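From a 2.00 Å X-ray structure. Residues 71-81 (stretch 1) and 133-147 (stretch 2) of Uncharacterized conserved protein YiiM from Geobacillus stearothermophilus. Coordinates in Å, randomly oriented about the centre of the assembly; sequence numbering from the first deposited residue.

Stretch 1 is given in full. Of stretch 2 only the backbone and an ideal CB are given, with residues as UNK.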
ATOM      1  N   GLU A  71       2.028  12.284   3.593  1.00 25.38           N
ATOM      2  CA  GLU A  71       1.257  13.195   4.434  1.00 27.05           C
ATOM      3  C   GLU A  71       1.183  12.670   5.855  1.00 26.05           C
ATOM      4  O   GLU A  71       1.203  13.436   6.796  1.00 25.77           O
ATOM      5  CB  GLU A  71      -0.162  13.435   3.889  1.00 28.91           C
ATOM      6  CG  GLU A  71      -0.229  14.264   2.587  1.00 29.95           C
ATOM      7  CD  GLU A  71      -0.059  13.425   1.322  1.00 29.73           C
ATOM      8  OE1 GLU A  71       0.375  12.249   1.426  1.00 27.45           O
ATOM      9  OE2 GLU A  71      -0.332  13.946   0.199  1.00 26.50           O
ATOM     10  N   HIS A  72       1.089  11.348   6.013  1.00 23.96           N
ATOM     11  CA  HIS A  72       0.906  10.766   7.336  1.00 23.56           C
ATOM     12  C   HIS A  72       2.135  10.892   8.218  1.00 23.60           C
ATOM     13  O   HIS A  72       2.026  10.820   9.448  1.00 24.50           O
ATOM     14  CB  HIS A  72       0.515   9.289   7.213  1.00 22.17           C
ATOM     15  CG  HIS A  72      -0.778   9.087   6.509  1.00 21.95           C
ATOM     16  ND1 HIS A  72      -1.804  10.012   6.555  1.00 24.28           N
ATOM     17  CD2 HIS A  72      -1.214   8.071   5.725  1.00 23.16           C
ATOM     18  CE1 HIS A  72      -2.824   9.559   5.841  1.00 27.40           C
ATOM     19  NE2 HIS A  72      -2.488   8.387   5.324  1.00 24.39           N
ATOM     20  N   PHE A  73       3.312  11.042   7.606  1.00 23.12           N
ATOM     21  CA  PHE A  73       4.543  11.246   8.384  1.00 23.66           C
ATOM     22  C   PHE A  73       4.421  12.407   9.387  1.00 24.61           C
ATOM     23  O   PHE A  73       5.004  12.346  10.470  1.00 24.89           O
ATOM     24  CB  PHE A  73       5.721  11.526   7.480  1.00 23.38           C
ATOM     25  CG  PHE A  73       6.093  10.374   6.561  1.00 24.10           C
ATOM     26  CD1 PHE A  73       5.727   9.054   6.851  1.00 24.94           C
ATOM     27  CD2 PHE A  73       6.859  10.622   5.419  1.00 25.89           C
ATOM     28  CE1 PHE A  73       6.103   8.002   6.004  1.00 26.81           C
ATOM     29  CE2 PHE A  73       7.220   9.590   4.592  1.00 25.67           C
ATOM     30  CZ  PHE A  73       6.842   8.277   4.889  1.00 22.81           C
ATOM     31  N   VAL A  74       3.697  13.456   9.006  1.00 24.93           N
ATOM     32  CA  VAL A  74       3.463  14.593   9.872  1.00 26.56           C
ATOM     33  C   VAL A  74       2.756  14.163  11.139  1.00 27.36           C
ATOM     34  O   VAL A  74       3.182  14.535  12.240  1.00 29.60           O
ATOM     35  CB  VAL A  74       2.684  15.726   9.142  1.00 28.04           C
ATOM     36  CG1 VAL A  74       2.291  16.865  10.121  1.00 30.48           C
ATOM     37  CG2 VAL A  74       3.521  16.293   8.059  1.00 28.47           C
ATOM     38  N   TYR A  75       1.690  13.375  11.001  1.00 27.23           N
ATOM     39  CA  TYR A  75       0.992  12.846  12.131  1.00 26.79           C
ATOM     40  C   TYR A  75       1.904  11.969  12.994  1.00 26.93           C
ATOM     41  O   TYR A  75       1.910  12.117  14.216  1.00 27.87           O
ATOM     42  CB  TYR A  75      -0.235  12.055  11.688  1.00 27.34           C
ATOM     43  CG  TYR A  75      -0.893  11.277  12.816  1.00 28.79           C
ATOM     44  CD1 TYR A  75      -1.817  11.887  13.642  1.00 29.45           C
ATOM     45  CD2 TYR A  75      -0.627   9.919  13.012  1.00 31.04           C
ATOM     46  CE1 TYR A  75      -2.428  11.205  14.650  1.00 31.99           C
ATOM     47  CE2 TYR A  75      -1.219   9.231  14.043  1.00 30.08           C
ATOM     48  CZ  TYR A  75      -2.138   9.875  14.841  1.00 30.64           C
ATOM     49  OH  TYR A  75      -2.749   9.219  15.869  1.00 31.95           O
ATOM     50  N   TRP A  76       2.687  11.077  12.385  1.00 25.51           N
ATOM     51  CA  TRP A  76       3.542  10.176  13.173  1.00 24.94           C
ATOM     52  C   TRP A  76       4.628  10.960  13.943  1.00 25.54           C
ATOM     53  O   TRP A  76       4.962  10.601  15.080  1.00 25.19           O
ATOM     54  CB  TRP A  76       4.182   9.100  12.300  1.00 24.77           C
ATOM     55  CG  TRP A  76       3.145   8.201  11.656  1.00 24.73           C
ATOM     56  CD1 TRP A  76       2.917   8.034  10.327  1.00 25.04           C
ATOM     57  CD2 TRP A  76       2.174   7.407  12.333  1.00 24.35           C
ATOM     58  NE1 TRP A  76       1.875   7.173  10.132  1.00 20.73           N
ATOM     59  CE2 TRP A  76       1.396   6.780  11.347  1.00 25.13           C
ATOM     60  CE3 TRP A  76       1.887   7.158  13.676  1.00 24.43           C
ATOM     61  CZ2 TRP A  76       0.359   5.926  11.657  1.00 22.59           C
ATOM     62  CZ3 TRP A  76       0.850   6.292  13.983  1.00 24.86           C
ATOM     63  CH2 TRP A  76       0.105   5.684  12.960  1.00 22.96           C
ATOM     64  N   GLU A  77       5.154  12.021  13.351  1.00 25.72           N
ATOM     65  CA  GLU A  77       6.165  12.818  14.022  1.00 27.50           C
ATOM     66  C   GLU A  77       5.566  13.543  15.210  1.00 29.51           C
ATOM     67  O   GLU A  77       6.213  13.706  16.246  1.00 29.92           O
ATOM     68  CB  GLU A  77       6.790  13.818  13.091  1.00 28.08           C
ATOM     69  CG  GLU A  77       7.613  13.161  11.962  1.00 26.94           C
ATOM     70  CD  GLU A  77       8.262  14.180  11.019  1.00 28.52           C
ATOM     71  OE1 GLU A  77       7.877  15.401  11.051  1.00 31.66           O
ATOM     72  OE2 GLU A  77       9.191  13.768  10.269  1.00 28.31           O
ATOM     73  N   GLU A  78       4.318  13.959  15.054  1.00 30.25           N
ATOM     74  CA  GLU A  78       3.586  14.605  16.155  1.00 32.48           C
ATOM     75  C   GLU A  78       3.224  13.605  17.249  1.00 32.65           C
ATOM     76  O   GLU A  78       3.316  13.905  18.443  1.00 31.80           O
ATOM     77  CB  GLU A  78       2.340  15.256  15.598  1.00 33.45           C
ATOM     78  CG  GLU A  78       2.682  16.497  14.770  1.00 37.36           C
ATOM     79  CD  GLU A  78       1.512  17.032  13.985  1.00 41.75           C
ATOM     80  OE1 GLU A  78       0.480  16.336  13.883  1.00 47.06           O
ATOM     81  OE2 GLU A  78       1.636  18.149  13.459  1.00 48.00           O
ATOM     82  N   ARG A  79       2.802  12.416  16.854  1.00 30.91           N
ATOM     83  CA  ARG A  79       2.468  11.394  17.871  1.00 31.70           C
ATOM     84  C   ARG A  79       3.685  10.903  18.632  1.00 31.11           C
ATOM     85  O   ARG A  79       3.615  10.728  19.856  1.00 30.53           O
ATOM     86  CB  ARG A  79       1.780  10.177  17.257  1.00 31.72           C
ATOM     87  CG  ARG A  79       1.467   9.136  18.339  1.00 36.23           C
ATOM     88  CD  ARG A  79       1.125   7.754  17.878  1.00 40.68           C
ATOM     89  NE  ARG A  79      -0.308   7.539  17.760  1.00 43.62           N
ATOM     90  CZ  ARG A  79      -1.054   6.592  18.320  1.00 43.06           C
ATOM     91  NH1 ARG A  79      -0.605   5.662  19.161  1.00 45.72           N
ATOM     92  NH2 ARG A  79      -2.334   6.580  18.004  1.00 47.16           N
ATOM     93  N   TYR A  80       4.783  10.630  17.938  1.00 29.83           N
ATOM     94  CA  TYR A  80       5.928   9.979  18.594  1.00 31.81           C
ATOM     95  C   TYR A  80       7.141  10.860  18.888  1.00 33.65           C
ATOM     96  O   TYR A  80       8.088  10.395  19.555  1.00 35.54           O
ATOM     97  CB  TYR A  80       6.385   8.742  17.811  1.00 30.47           C
ATOM     98  CG  TYR A  80       5.366   7.647  17.791  1.00 30.43           C
ATOM     99  CD1 TYR A  80       5.081   6.911  18.953  1.00 31.83           C
ATOM    100  CD2 TYR A  80       4.690   7.326  16.624  1.00 28.99           C
ATOM    101  CE1 TYR A  80       4.134   5.883  18.932  1.00 33.79           C
ATOM    102  CE2 TYR A  80       3.744   6.311  16.606  1.00 30.25           C
ATOM    103  CZ  TYR A  80       3.484   5.585  17.745  1.00 30.30           C
ATOM    104  OH  TYR A  80       2.527   4.589  17.693  1.00 30.61           O
ATOM    105  N   GLY A  81       7.117  12.115  18.448  1.00 33.79           N
ATOM    106  CA  GLY A  81       8.205  13.046  18.754  1.00 34.94           C
ATOM    107  C   GLY A  81       9.559  12.683  18.134  1.00 34.43           C
ATOM    108  O   GLY A  81      10.620  12.859  18.735  1.00 34.86           O
ATOM    109  N   UNK A 133      10.923   0.294  17.007  1.00 32.72           N
ATOM    110  CA  UNK A 133      10.840  -0.047  18.425  1.00 34.78           C
ATOM    111  C   UNK A 133       9.622   0.650  19.060  1.00 33.69           C
ATOM    112  O   UNK A 133       9.729   1.301  20.103  1.00 31.30           O
ATOM    113  CB  UNK A 133      12.128   0.350  19.149  1.00 34.78           C
ATOM    114  N   UNK A 134       8.480   0.512  18.387  1.00 31.27           N
ATOM    115  CA  UNK A 134       7.224   1.081  18.829  1.00 31.07           C
ATOM    116  C   UNK A 134       6.157  -0.005  18.845  1.00 30.59           C
ATOM    117  O   UNK A 134       5.491  -0.248  17.836  1.00 29.98           O
ATOM    118  CB  UNK A 134       6.806   2.246  17.929  1.00 31.07           C
ATOM    119  N   UNK A 135       6.003  -0.689  19.980  1.00 31.83           N
ATOM    120  CA  UNK A 135       5.031  -1.792  19.982  1.00 32.34           C
ATOM    121  C   UNK A 135       3.580  -1.411  19.690  1.00 31.88           C
ATOM    122  O   UNK A 135       2.787  -2.281  19.308  1.00 29.96           O
ATOM    123  CB  UNK A 135       5.078  -2.486  21.345  1.00 32.34           C
ATOM    124  N   UNK A 136       3.201  -0.147  19.897  1.00 31.70           N
ATOM    125  CA  UNK A 136       1.811   0.216  19.655  1.00 32.52           C
ATOM    126  C   UNK A 136       1.576   0.718  18.231  1.00 29.91           C
ATOM    127  O   UNK A 136       0.455   1.051  17.889  1.00 29.94           O
ATOM    128  CB  UNK A 136       1.373   1.285  20.658  1.00 32.52           C
ATOM    129  N   UNK A 137       2.623   0.803  17.413  1.00 29.41           N
ATOM    130  CA  UNK A 137       2.476   1.322  16.044  1.00 28.20           C
ATOM    131  C   UNK A 137       1.472   0.531  15.135  1.00 28.14           C
ATOM    132  O   UNK A 137       0.630   1.133  14.462  1.00 26.56           O
ATOM    133  CB  UNK A 137       3.854   1.321  15.380  1.00 28.20           C
ATOM    134  N   UNK A 138       1.521  -0.822  15.136  1.00 29.59           N
ATOM    135  CA  UNK A 138       0.514  -1.518  14.318  1.00 29.50           C
ATOM    136  C   UNK A 138      -0.952  -1.220  14.765  1.00 29.98           C
ATOM    137  O   UNK A 138      -1.838  -0.994  13.934  1.00 28.33           O
ATOM    138  CB  UNK A 138       0.772  -3.025  14.381  1.00 29.50           C
ATOM    139  N   UNK A 139      -1.202  -1.200  16.069  1.00 30.35           N
ATOM    140  CA  UNK A 139      -2.500  -0.824  16.586  1.00 32.46           C
ATOM    141  C   UNK A 139      -2.873   0.590  16.152  1.00 31.69           C
ATOM    142  O   UNK A 139      -3.973   0.816  15.658  1.00 31.90           O
ATOM    143  CB  UNK A 139      -2.515  -0.935  18.112  1.00 32.46           C
ATOM    144  N   UNK A 140      -1.953   1.531  16.295  1.00 30.61           N
ATOM    145  CA  UNK A 140      -2.195   2.903  15.825  1.00 30.48           C
ATOM    146  C   UNK A 140      -2.541   2.989  14.337  1.00 29.39           C
ATOM    147  O   UNK A 140      -3.384   3.786  13.923  1.00 29.44           O
ATOM    148  CB  UNK A 140      -0.961   3.764  16.102  1.00 30.48           C
ATOM    149  N   UNK A 141      -1.858   2.206  13.527  1.00 28.89           N
ATOM    150  CA  UNK A 141      -2.163   2.190  12.080  1.00 29.48           C
ATOM    151  C   UNK A 141      -3.600   1.699  11.858  1.00 31.36           C
ATOM    152  O   UNK A 141      -4.361   2.339  11.144  1.00 31.08           O
ATOM    153  CB  UNK A 141      -1.175   1.299  11.325  1.00 29.48           C
ATOM    154  N   UNK A 142      -3.972   0.593  12.507  1.00 33.82           N
ATOM    155  CA  UNK A 142      -5.326   0.082  12.420  1.00 36.85           C
ATOM    156  C   UNK A 142      -6.360   1.071  12.978  1.00 37.61           C
ATOM    157  O   UNK A 142      -7.433   1.235  12.399  1.00 38.64           O
ATOM    158  CB  UNK A 142      -5.421  -1.251  13.166  1.00 36.85           C
ATOM    159  N   UNK A 143      -6.036   1.778  14.057  1.00 37.46           N
ATOM    160  CA  UNK A 143      -6.968   2.748  14.618  1.00 38.07           C
ATOM    161  C   UNK A 143      -7.129   4.008  13.752  1.00 37.25           C
ATOM    162  O   UNK A 143      -8.235   4.545  13.658  1.00 39.02           O
ATOM    163  CB  UNK A 143      -6.502   3.147  16.020  1.00 38.07           C
ATOM    164  N   UNK A 144      -6.045   4.501  13.146  1.00 33.80           N
ATOM    165  CA  UNK A 144      -6.111   5.747  12.398  1.00 31.73           C
ATOM    166  C   UNK A 144      -6.515   5.517  10.946  1.00 31.44           C
ATOM    167  O   UNK A 144      -6.955   6.449  10.273  1.00 32.17           O
ATOM    168  CB  UNK A 144      -4.762   6.466  12.457  1.00 31.73           C
ATOM    169  N   UNK A 145      -6.284   4.307  10.435  1.00 29.89           N
ATOM    170  CA  UNK A 145      -6.460   4.017   8.993  1.00 28.86           C
ATOM    171  C   UNK A 145      -5.332   4.556   8.106  1.00 26.94           C
ATOM    172  O   UNK A 145      -5.469   4.552   6.873  1.00 26.51           O
ATOM    173  CB  UNK A 145      -7.788   4.606   8.513  1.00 28.86           C
ATOM    174  N   UNK A 146      -4.212   4.944   8.706  1.00 24.76           N
ATOM    175  CA  UNK A 146      -3.069   5.509   7.974  1.00 24.33           C
ATOM    176  C   UNK A 146      -2.131   4.377   7.606  1.00 24.46           C
ATOM    177  O   UNK A 146      -1.010   4.268   8.106  1.00 24.24           O
ATOM    178  CB  UNK A 146      -2.341   6.571   8.800  1.00 24.33           C
ATOM    179  N   UNK A 147      -2.609   3.549   6.682  1.00 23.93           N
ATOM    180  CA  UNK A 147      -2.022   2.246   6.383  1.00 23.61           C
ATOM    181  C   UNK A 147      -1.253   2.199   5.083  1.00 22.49           C
ATOM    182  O   UNK A 147      -0.371   1.339   4.898  1.00 22.54           O
ATOM    183  CB  UNK A 147      -3.122   1.183   6.347  1.00 23.61           C
TER

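Position 133 has positive phi and lies beyond reach of stretch 1. Glycine, asparagine or another polar residue would do. It is Gln133.

At 134 the CB points toward stretch 1, and the ideal CB is 4.6 Å from Tyr80 CE1. An apolar chain could cover that ring. Leu134 does so: its CD1 sits 3.6 Å from the centroid of the Tyr80 ring, almost on the normal.

Position 135 points away, with phi near -61° in the second place of a type I turn. Many residues fit, proline well. It is Pro135.

At 136 the CB points toward stretch 1, 4.6 Å from Tyr80 OH and 5.0 Å from Arg79 NH1. A hydroxyl and a positive charge together favour a short acid; asparagine could also accept. Asp136 serves both groups. Tyr80 OH donates to Asp136 OD1 at 2.7 Å, and Arg79 NH1 forms a salt bridge with Asp136 OD2 at 3.3 Å.

Position 137 starts sideways, but the face of Trp76 lies within reach. A medium or long apolar chain suits. Leu137 puts CD1 4.0 Å from the centroid of the Trp76 six-membered ring, over its face.

Positions 138 and 139 point away and sideways, so many residues fit. They are Pro138 and Lys139; neither makes contact.

At 140 the ideal CB is already 3.6 Å from Arg79 CZ and 3.8 Å from Trp76 CZ3. A small residue, such as alanine, glycine or serine, suits so tight a place best. Ala140 lays CB over the Arg79 guanidinium and against the Trp76 edge.

Position 141 is sideways, with Trp76 CH2 4.9 Å from the ideal CB. Several apolar chains would do. Ile141 brings CG1 to 3.9 Å from Trp76 CZ2.

Position 142 is out of reach and undemanding; it is Cys142.

Position 143 points toward stretch 1 but has room. A long polar or acidic chain could approach Arg79. Gln143 does so through water 2, which donates to OE1 and makes a weak bond with Arg79 NH2.

At 144 Tyr75 and Trp76 are close. A small or beta-branched residue fits. Thr144 sets CG2 3.5 Å from Tyr75 OH, while its OG1 bonds Ala140 O.

Position 145 has positive phi after the helix, favouring glycine. It is Gly145.

At 146 the ideal CB is 3.6 Å from His72 CD2, with the Tyr75 ring beyond. A long chain with an apolar stem suits. Lys146 lays CG over His72 and CE over Tyr75. Its NZ makes a cation-pi contact with Tyr75 and, through water 1, reaches His72 ND1.

Position 147 points away, so many residues fit; it is Ser147.

Stretch 2 (133-147) QLPDLPKAICQTGKS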
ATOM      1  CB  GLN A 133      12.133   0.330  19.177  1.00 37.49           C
ATOM      2  CG  GLN A 133      13.377  -0.506  18.772  1.00 42.74           C
ATOM      3  CD  GLN A 133      14.172  -1.061  19.982  1.00 52.84           C
ATOM      4  OE1 GLN A 133      13.768  -0.935  21.156  1.00 59.06           O
ATOM      5  NE2 GLN A 133      15.302  -1.705  19.685  1.00 58.73           N
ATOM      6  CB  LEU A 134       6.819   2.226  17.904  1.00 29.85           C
ATOM      7  CG  LEU A 134       7.636   3.527  18.012  1.00 30.53           C
ATOM      8  CD1 LEU A 134       7.212   4.487  16.862  1.00 27.64           C
ATOM      9  CD2 LEU A 134       7.516   4.168  19.386  1.00 30.92           C
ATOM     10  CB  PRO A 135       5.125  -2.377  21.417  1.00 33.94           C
ATOM     11  CG  PRO A 135       6.256  -1.717  22.084  1.00 35.72           C
ATOM     12  CD  PRO A 135       6.781  -0.599  21.236  1.00 33.59           C
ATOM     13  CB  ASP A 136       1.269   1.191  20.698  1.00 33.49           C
ATOM     14  CG  ASP A 136       1.714   2.630  20.452  1.00 36.43           C
ATOM     15  OD1 ASP A 136       2.723   2.872  19.761  1.00 35.08           O
ATOM     16  OD2 ASP A 136       1.051   3.535  20.992  1.00 44.46           O
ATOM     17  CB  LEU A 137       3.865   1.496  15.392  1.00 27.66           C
ATOM     18  CG  LEU A 137       3.926   2.054  13.980  1.00 27.42           C
ATOM     19  CD1 LEU A 137       3.090   3.343  13.926  1.00 27.67           C
ATOM     20  CD2 LEU A 137       5.365   2.264  13.498  1.00 24.31           C
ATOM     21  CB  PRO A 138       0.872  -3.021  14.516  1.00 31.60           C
ATOM     22  CG  PRO A 138       2.357  -3.027  14.803  1.00 31.27           C
ATOM     23  CD  PRO A 138       2.611  -1.715  15.577  1.00 30.60           C
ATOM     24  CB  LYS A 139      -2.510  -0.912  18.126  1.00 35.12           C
ATOM     25  CG  LYS A 139      -3.840  -0.578  18.768  1.00 39.51           C
ATOM     26  CD  LYS A 139      -3.732  -0.709  20.332  1.00 46.14           C
ATOM     27  CE  LYS A 139      -3.046   0.520  20.936  1.00 48.63           C
ATOM     28  NZ  LYS A 139      -2.506   0.327  22.338  1.00 54.89           N
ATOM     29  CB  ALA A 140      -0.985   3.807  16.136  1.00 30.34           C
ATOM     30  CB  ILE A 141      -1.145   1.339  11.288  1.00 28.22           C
ATOM     31  CG1 ILE A 141       0.223   2.028  11.273  1.00 26.79           C
ATOM     32  CG2 ILE A 141      -1.633   1.090   9.838  1.00 27.05           C
ATOM     33  CD1 ILE A 141       1.373   1.111  10.878  1.00 25.72           C
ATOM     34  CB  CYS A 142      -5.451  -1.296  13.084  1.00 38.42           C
ATOM     35  SG  CYS A 142      -7.170  -1.772  13.372  1.00 49.34           S
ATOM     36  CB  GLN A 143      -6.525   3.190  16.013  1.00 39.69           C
ATOM     37  CG  GLN A 143      -6.771   2.170  17.117  1.00 42.21           C
ATOM     38  CD  GLN A 143      -6.088   2.553  18.431  1.00 46.86           C
ATOM     39  OE1 GLN A 143      -5.044   3.240  18.448  1.00 46.60           O
ATOM     40  NE2 GLN A 143      -6.671   2.099  19.546  1.00 47.20           N
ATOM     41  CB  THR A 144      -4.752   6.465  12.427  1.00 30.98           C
ATOM     42  OG1 THR A 144      -3.723   5.605  11.858  1.00 25.87           O
ATOM     43  CG2 THR A 144      -4.394   6.829  13.853  1.00 28.06           C
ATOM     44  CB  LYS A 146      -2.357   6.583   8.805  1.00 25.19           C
ATOM     45  CG  LYS A 146      -3.279   7.745   9.177  1.00 25.59           C
ATOM     46  CD  LYS A 146      -2.580   8.797  10.077  1.00 29.09           C
ATOM     47  CE  LYS A 146      -3.565   9.850  10.701  1.00 31.30           C
ATOM     48  NZ  LYS A 146      -4.080  10.794   9.689  1.00 32.99           N
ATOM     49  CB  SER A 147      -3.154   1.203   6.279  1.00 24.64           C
ATOM     50  OG  SER A 147      -4.007   1.475   5.156  1.00 24.88           O
TER
HETATM   51  O   HOH W   1      -2.278  12.461   8.147  1.00 40.86           O
HETATM   52  O   HOH W   2      -4.651   5.636  17.665  1.00 40.08           O
HETATM   53  O   HOH W   3       1.314   6.291  20.946  1.00 44.61           O
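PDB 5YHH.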